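Local coordinates for sugar isomerase (Sinorhizobium meliloti, PDB 3QC0) that isomerises sugars and binds a zinc ion, probably for catalysis, in a xylose isomerase-like TIM barrel, at the interface of chains A and B. Numbering follows the deposited sequence. Chains: chain A/B, sugar isomerase.

The interface of chains A and B. Residues chain A 107, 111, 114, 147, 149-150; chain B 182-183, 208, 210, 226.
With CG of B:Trp182 set between its backbone N and carbonyl carbon (chi1 72°), the six-membered rim of the indole reaches A:Ala149 and A:Ala150, while CG of B:Trp208 lies anti to its backbone N (chi1 -176°) and brings that indole to the A:Ala150 methyl. CH2 of B:Trp182 stands 3.8 Å from CB of A:Ala150, whose backbone N lies at the ring edge, in plane. Around the same methyl gather CG2 of B:Val210, 3.6 Å from CB of A:Ala150, together with CD1 of B:Trp208 and CG2 of B:Val226. A:Ile114 crosses the B:Trp182 side chain at about a right angle, its CD1 4.1 Å from CZ3. Within chain B, CB of B:Trp183 lies over the centre of the B:Trp182 ring and CB of B:Trp208 over the opposite face toward the rim, which probably helps to hold its tilt; NE1 of B:Trp182 in turn sits 3.2 Å above the B:Trp208 ring plane, toward its rim. CB of B:Trp183 also meets CB of A:Ala149 at 3.8 Å. Farther along, CD1 of A:Leu107 touches CB of B:Val226 at 3.6 Å. A water bridges O of A:Met147, a selenomethionine, and, along bent paths, N of A:Ala150 and NE1 of B:Trp208, the last 3.2 Å from it (139° at the hydrogen). An alanine in place of B:Trp182 would probably open a gap beside A:Ala149, A:Ala150 and A:Ile114 and leave the B:Trp208 indole freer to shift. Repeated by two-fold symmetry, this largely apolar patch helps join the two barrels of the deposited dimer, which may be the biological one.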
ATOM      1  N   LEU A 107      12.564   7.780  -1.852  1.00 14.97           N
ATOM      2  CA  LEU A 107      13.982   7.499  -1.765  1.00 15.26           C
ATOM      3  C   LEU A 107      14.778   8.548  -2.544  1.00 17.17           C
ATOM      4  O   LEU A 107      14.354   8.952  -3.637  1.00 18.06           O
ATOM      5  CB  LEU A 107      14.270   6.100  -2.344  1.00 15.13           C
ATOM      6  CG  LEU A 107      13.799   4.960  -1.456  1.00 16.63           C
ATOM      7  CD1 LEU A 107      13.592   3.704  -2.357  1.00 17.54           C
ATOM      8  CD2 LEU A 107      14.796   4.654  -0.344  1.00 18.42           C
ATOM      9  N   SER A 111      19.089   5.227  -4.332  1.00 21.93           N
ATOM     10  CA  SER A 111      19.210   4.593  -3.053  1.00 20.07           C
ATOM     11  C   SER A 111      18.143   3.537  -2.829  1.00 18.89           C
ATOM     12  O   SER A 111      17.012   3.639  -3.336  1.00 18.31           O
ATOM     13  CB  SER A 111      19.095   5.652  -1.944  1.00 19.03           C
ATOM     14  OG  SER A 111      19.229   5.060  -0.639  1.00 19.10           O
ATOM     15  N   ILE A 114      15.743   2.746   2.628  1.00 14.54           N
ATOM     16  CA  ILE A 114      14.458   3.318   3.028  1.00 14.48           C
ATOM     17  C   ILE A 114      14.504   3.843   4.461  1.00 14.09           C
ATOM     18  O   ILE A 114      13.922   4.898   4.760  1.00 14.20           O
ATOM     19  CB  ILE A 114      13.297   2.333   2.784  1.00 15.07           C
ATOM     20  CG1 ILE A 114      11.944   3.001   2.835  1.00 16.49           C
ATOM     21  CG2 ILE A 114      13.355   1.130   3.789  1.00 15.17           C
ATOM     22  CD1 ILE A 114      11.650   3.988   1.711  1.00 18.97           C
HETATM   23  N   MSE A 147       1.762   2.409  -1.725  1.00 11.87           N
HETATM   24  CA  MSE A 147       2.173   2.343  -3.119  1.00 12.74           C
HETATM   25  C   MSE A 147       3.023   3.517  -3.559  1.00 13.13           C
HETATM   26  O   MSE A 147       3.694   3.415  -4.585  1.00 13.68           O
HETATM   27  CB  MSE A 147       0.993   2.155  -4.086  1.00 14.60           C
HETATM   28  CG  MSE A 147       0.063   3.273  -4.140  1.00 14.60           C
HETATM   29 SE   MSE A 147      -1.528   2.647  -5.250  0.75 14.07          SE
HETATM   30  CE  MSE A 147      -2.702   3.980  -4.574  1.00 17.52           C
ATOM     31  N   ALA A 149       5.520   4.759  -1.597  1.00 12.13           N
ATOM     32  CA  ALA A 149       6.694   4.751  -0.732  1.00 11.73           C
ATOM     33  C   ALA A 149       7.996   5.073  -1.424  1.00 11.87           C
ATOM     34  O   ALA A 149       8.867   5.700  -0.840  1.00 14.39           O
ATOM     35  CB  ALA A 149       6.809   3.403   0.051  1.00 12.17           C
ATOM     36  N   ALA A 150       8.196   4.527  -2.630  1.00 12.64           N
ATOM     37  CA  ALA A 150       9.512   4.620  -3.263  1.00 13.29           C
ATOM     38  C   ALA A 150       9.815   5.980  -3.840  1.00 13.07           C
ATOM     39  O   ALA A 150      10.965   6.374  -3.876  1.00 14.47           O
ATOM     40  CB  ALA A 150       9.679   3.557  -4.377  1.00 14.08           C
TER
ATOM     41  N   TRP B 182       8.014  -4.695   1.537  1.00 12.75           N
ATOM     42  CA  TRP B 182       9.297  -3.980   1.609  1.00 12.32           C
ATOM     43  C   TRP B 182       9.155  -2.591   2.258  1.00 12.01           C
ATOM     44  O   TRP B 182      10.083  -2.111   2.894  1.00 14.42           O
ATOM     45  CB  TRP B 182       9.940  -3.819   0.236  1.00 13.27           C
ATOM     46  CG  TRP B 182       9.258  -2.841  -0.629  1.00 12.14           C
ATOM     47  CD1 TRP B 182       8.164  -3.036  -1.390  1.00 13.62           C
ATOM     48  CD2 TRP B 182       9.589  -1.445  -0.742  1.00 11.13           C
ATOM     49  NE1 TRP B 182       7.794  -1.852  -2.001  1.00 12.99           N
ATOM     50  CE2 TRP B 182       8.670  -0.865  -1.621  1.00 12.83           C
ATOM     51  CE3 TRP B 182      10.604  -0.680  -0.222  1.00 13.37           C
ATOM     52  CZ2 TRP B 182       8.720   0.499  -1.973  1.00 13.15           C
ATOM     53  CZ3 TRP B 182      10.655   0.658  -0.527  1.00 14.45           C
ATOM     54  CH2 TRP B 182       9.711   1.251  -1.415  1.00 14.02           C
ATOM     55  N   TRP B 183       8.006  -1.963   2.035  1.00 12.68           N
ATOM     56  CA  TRP B 183       7.701  -0.588   2.454  1.00 12.91           C
ATOM     57  C   TRP B 183       7.370  -0.456   3.923  1.00 12.14           C
ATOM     58  O   TRP B 183       7.309   0.634   4.465  1.00 13.04           O
ATOM     59  CB  TRP B 183       6.489  -0.067   1.577  1.00 12.90           C
ATOM     60  CG  TRP B 183       5.326  -0.909   1.878  1.00 13.14           C
ATOM     61  CD1 TRP B 183       4.993  -2.081   1.239  1.00 14.52           C
ATOM     62  CD2 TRP B 183       4.440  -0.812   2.996  1.00 12.77           C
ATOM     63  NE1 TRP B 183       3.960  -2.688   1.871  1.00 15.80           N
ATOM     64  CE2 TRP B 183       3.607  -1.953   2.966  1.00 13.47           C
ATOM     65  CE3 TRP B 183       4.237   0.149   4.016  1.00 13.59           C
ATOM     66  CZ2 TRP B 183       2.619  -2.183   3.903  1.00 14.37           C
ATOM     67  CZ3 TRP B 183       3.261  -0.092   4.948  1.00 13.86           C
ATOM     68  CH2 TRP B 183       2.466  -1.246   4.893  1.00 13.67           C
ATOM     69  N   TRP B 208      10.666  -3.688  -6.681  1.00 15.63           N
ATOM     70  CA  TRP B 208       9.737  -2.583  -6.817  1.00 15.02           C
ATOM     71  C   TRP B 208      10.350  -1.518  -7.706  1.00 15.01           C
ATOM     72  O   TRP B 208      11.351  -0.913  -7.342  1.00 16.50           O
ATOM     73  CB  TRP B 208       9.376  -2.009  -5.423  1.00 14.29           C
ATOM     74  CG  TRP B 208       8.326  -0.929  -5.543  1.00 14.49           C
ATOM     75  CD1 TRP B 208       8.542   0.402  -5.834  1.00 14.98           C
ATOM     76  CD2 TRP B 208       6.906  -1.076  -5.437  1.00 14.15           C
ATOM     77  NE1 TRP B 208       7.351   1.074  -5.864  1.00 14.34           N
ATOM     78  CE2 TRP B 208       6.332   0.190  -5.633  1.00 13.70           C
ATOM     79  CE3 TRP B 208       6.077  -2.121  -5.125  1.00 12.98           C
ATOM     80  CZ2 TRP B 208       4.967   0.392  -5.590  1.00 14.19           C
ATOM     81  CZ3 TRP B 208       4.726  -1.934  -5.103  1.00 14.09           C
ATOM     82  CH2 TRP B 208       4.178  -0.677  -5.301  1.00 14.21           C
ATOM     83  N   VAL B 210      10.815   1.932 -10.050  1.00 17.81           N
ATOM     84  CA  VAL B 210      10.511   3.362 -10.046  1.00 18.00           C
ATOM     85  C   VAL B 210      10.632   3.887 -11.495  1.00 19.65           C
ATOM     86  O   VAL B 210      11.737   3.960 -12.029  1.00 20.73           O
ATOM     87  CB  VAL B 210      11.433   4.166  -9.082  1.00 18.43           C
ATOM     88  CG1 VAL B 210      11.191   5.696  -9.235  1.00 18.40           C
ATOM     89  CG2 VAL B 210      11.220   3.694  -7.618  1.00 19.56           C
ATOM     90  N   VAL B 226      14.174  -0.820  -6.260  1.00 16.61           N
ATOM     91  CA  VAL B 226      14.675  -0.124  -5.084  1.00 16.70           C
ATOM     92  C   VAL B 226      14.659  -0.908  -3.796  1.00 16.10           C
ATOM     93  O   VAL B 226      15.010  -0.362  -2.742  1.00 17.31           O
ATOM     94  CB  VAL B 226      13.883   1.179  -4.853  1.00 16.96           C
ATOM     95  CG1 VAL B 226      14.014   2.073  -6.066  1.00 22.05           C
ATOM     96  CG2 VAL B 226      12.439   0.884  -4.440  1.00 18.40           C
TER
HETATM   97  O   HOH W   1       6.337   3.971  -4.927  1.00 16.41           O